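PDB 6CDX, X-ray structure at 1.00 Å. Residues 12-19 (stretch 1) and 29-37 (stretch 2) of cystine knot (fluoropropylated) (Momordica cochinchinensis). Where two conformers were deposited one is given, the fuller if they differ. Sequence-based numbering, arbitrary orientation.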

# COMPACT_ATOMS: atom_id res chain seq x y z
N GLY A 12 7.92 2.73 -2.64
CA GLY A 12 7.42 1.41 -2.43
C GLY A 12 5.90 1.31 -2.60
O GLY A 12 5.40 0.29 -3.08
N THR A 13 5.19 2.32 -2.13
CA THR A 13 3.75 2.29 -2.30
C THR A 13 3.32 2.09 -3.76
O THR A 13 2.32 1.41 -4.01
N LEU A 14 4.03 2.67 -4.67
CA LEU A 14 3.71 2.60 -6.08
C LEU A 14 3.96 1.24 -6.71
O LEU A 14 3.56 0.99 -7.85
N LEU A 15 4.61 0.31 -5.99
CA LEU A 15 4.71 -1.06 -6.43
C LEU A 15 3.41 -1.84 -6.15
O LEU A 15 3.26 -2.97 -6.67
N PHE A 16 2.47 -1.27 -5.34
CA PHE A 16 1.31 -1.98 -4.89
C PHE A 16 0.04 -1.28 -5.27
O PHE A 16 -0.59 -0.56 -4.51
N ARG A 17 -0.32 -1.45 -6.53
CA ARG A 17 -1.60 -0.92 -7.04
C ARG A 17 -2.74 -1.65 -6.38
O ARG A 17 -2.69 -2.88 -6.21
N CYS A 18 -3.78 -0.95 -6.00
CA CYS A 18 -4.89 -1.59 -5.33
C CYS A 18 -6.19 -0.90 -5.73
O CYS A 18 -6.32 0.31 -5.86
N ARG A 19 -7.19 -1.80 -5.80
CA ARG A 19 -8.56 -1.36 -6.03
C ARG A 19 -9.42 -1.61 -4.78
O ARG A 19 -10.57 -1.18 -4.70
N ILE A 29 -3.35 -1.14 3.73
CA ILE A 29 -4.70 -0.82 3.23
C ILE A 29 -4.57 0.02 1.95
O ILE A 29 -3.54 0.62 1.66
N CYS A 30 -5.65 0.06 1.20
CA CYS A 30 -5.66 0.75 -0.07
C CYS A 30 -5.90 2.22 0.23
O CYS A 30 -6.70 2.61 1.14
N ARG A 31 -5.08 3.12 -0.35
CA ARG A 31 -5.25 4.53 -0.05
C ARG A 31 -5.92 5.20 -1.24
O ARG A 31 -6.14 4.66 -2.30
N GLY A 32 -6.19 6.51 -1.00
CA GLY A 32 -6.93 7.36 -1.86
C GLY A 32 -6.37 7.52 -3.27
O GLY A 32 -7.02 7.86 -4.16
N ASN A 33 -5.09 7.28 -3.46
CA ASN A 33 -4.48 7.34 -4.76
C ASN A 33 -4.50 5.98 -5.59
O ASN A 33 -3.96 5.90 -6.66
N GLY A 34 -5.14 4.93 -5.07
CA GLY A 34 -5.13 3.61 -5.72
C GLY A 34 -3.87 2.83 -5.54
O GLY A 34 -3.64 1.92 -6.27
N TYR A 35 -3.09 3.21 -4.51
CA TYR A 35 -1.92 2.43 -4.13
C TYR A 35 -2.00 2.13 -2.63
O TYR A 35 -2.65 2.86 -1.86
N CYS A 36 -1.37 1.03 -2.25
CA CYS A 36 -1.42 0.62 -0.85
C CYS A 36 -0.61 1.52 0.06
O CYS A 36 0.33 2.19 -0.41
N GLY A 37 -0.90 1.55 1.31
CA GLY A 37 -0.18 2.30 2.28
C GLY A 37 -0.22 1.69 3.63
O GLY A 37 -0.96 0.79 3.91

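The contact is organised around a single backbone bridge, Arg17 opposite Tyr35, and the side chains are best read from the polar frame that bridge sets. Cys36 N donates to Phe16 O at 2.9 Å, and Cys18 N donates to Gly34 O at 2.9 Å with an almost straight N-H...O angle of 171°. These two bonds bracket the bridge, and cysteines, the Tyr35 ring, Leu14 and Arg17 pack about it.

Cys18 is the residue of stretch 1 whose CA-to-CB bond points toward stretch 2. With chi1 p it joins SG to Cys30 SG at 2.0 Å; Cys30 also points toward its partner, with chi1 t, and the disulfide chi3 is 90°, the relaxed value for such a bond. The same cysteine packs against a second sulfur, Cys18 CB lying 3.5 Å from Cys36 SG. Cys36, chi1 m, is itself covalently bonded elsewhere in the structure, and its SG also meets Phe16 CB at 3.7 Å. The side chain of Phe16, also m, offers little more than this CB to the contact, for its end leads away; the residue's main contribution is its carbonyl.

Tyr35 gives the most area to the contact. Its CB leaves sideways, and chi1 m with chi2 at -86° lays the ring between two side chains of stretch 1. Over one face sits Leu14 CD2, 3.7 Å from the centroid of the Tyr35 ring and nearly on its normal; Leu14 starts sideways, but its m, t rotamer brings its end nearer. Over the opposite face lies Arg17 CD, 4.1 Å from the same centroid. The aromatic ring is thus held by aliphatic groups on both faces, while the Arg17 guanidinium is too distant for more than a weak cation-pi attraction.

Arg17 shows how a residue whose CB points away can still serve the contact. Its chi1 is t, but chi2 turns to p, and the chain passes over the tyrosine to let NH1 donate to Gly34 O at 3.0 Å. That carbonyl therefore accepts from both Arg17 NH1 and Cys18 N. Gly34 suits the site twice over: its phi is positive, and a CB here would come within 2.8 Å of Arg17 NH1. Beside it, Asn33, chi1 p, turns OD1 back to accept from Tyr35 N at 3.1 Å, bracing the turn that presents the tyrosine.

Thr13, chi1 t, completes the polar set: OG1 donates to Cys36 O at 2.6 Å, a short bond, and lies 3.4 Å from Tyr35 CB.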

# COMPACT_ATOMS: atom_id res chain seq x y z
CB THR A 13 3.14 3.52 -1.72
OG1 THR A 13 1.75 3.66 -2.08
CG2 THR A 13 3.69 4.72 -2.29
CB LEU A 14 4.39 3.70 -6.89
CG LEU A 14 4.03 5.09 -6.50
CD1 LEU A 14 4.64 6.11 -7.45
CD2 LEU A 14 2.61 5.29 -6.46
CB LEU A 15 5.84 -1.78 -5.71
CG LEU A 15 7.23 -1.28 -5.97
CD1 LEU A 15 8.22 -1.86 -4.96
CD2 LEU A 15 7.60 -1.46 -7.46
CB PHE A 16 1.41 -2.22 -3.39
CG PHE A 16 2.52 -3.13 -3.02
CD1 PHE A 16 2.36 -4.48 -3.10
CD2 PHE A 16 3.72 -2.64 -2.56
CE1 PHE A 16 3.41 -5.30 -2.73
CE2 PHE A 16 4.75 -3.51 -2.22
CZ PHE A 16 4.59 -4.82 -2.33
CB ARG A 17 -1.64 -1.14 -8.53
CG ARG A 17 -2.92 -0.62 -9.24
CD ARG A 17 -2.91 0.85 -9.44
NE ARG A 17 -4.08 1.31 -10.20
CZ ARG A 17 -5.33 1.36 -9.70
NH1 ARG A 17 -5.58 1.27 -8.41
NH2 ARG A 17 -6.36 1.54 -10.53
CB CYS A 18 -4.72 -1.55 -3.80
SG CYS A 18 -4.55 0.12 -3.12
CB ARG A 19 -9.21 -2.06 -7.22
CG ARG A 19 -8.56 -1.59 -8.50
CD ARG A 19 -8.89 -2.44 -9.68
NE ARG A 19 -8.50 -1.77 -10.93
CZ ARG A 19 -7.34 -1.75 -11.40
NH1 ARG A 19 -7.05 -1.13 -12.53
NH2 ARG A 19 -6.39 -2.36 -10.84
CB ILE A 29 -5.54 -0.18 4.31
CG1 ILE A 29 -4.97 1.13 4.79
CG2 ILE A 29 -5.76 -1.15 5.41
CD1 ILE A 29 -5.94 1.81 5.74
CB CYS A 30 -6.62 0.07 -1.03
SG CYS A 30 -6.47 0.65 -2.72
CB ARG A 31 -3.89 5.15 0.33
CG ARG A 31 -3.15 4.37 1.42
CD ARG A 31 -3.94 3.99 2.63
NE ARG A 31 -4.24 5.04 3.56
CZ ARG A 31 -5.45 5.19 4.12
NH1 ARG A 31 -5.62 6.14 5.05
NH2 ARG A 31 -6.51 4.54 3.75
CB ASN A 33 -3.04 7.86 -4.67
CG ASN A 33 -2.19 7.03 -3.79
OD1 ASN A 33 -2.56 5.96 -3.22
ND2 ASN A 33 -0.94 7.44 -3.75
CB TYR A 35 -0.66 3.18 -4.48
CG TYR A 35 -0.45 3.25 -5.99
CD1 TYR A 35 0.17 2.22 -6.65
CD2 TYR A 35 -1.01 4.27 -6.75
CE1 TYR A 35 0.33 2.26 -8.02
CE2 TYR A 35 -0.91 4.25 -8.20
CZ TYR A 35 -0.21 3.24 -8.75
OH TYR A 35 -0.06 3.22 -10.16
CB CYS A 36 -0.93 -0.78 -0.75
SG CYS A 36 -1.90 -1.99 -1.70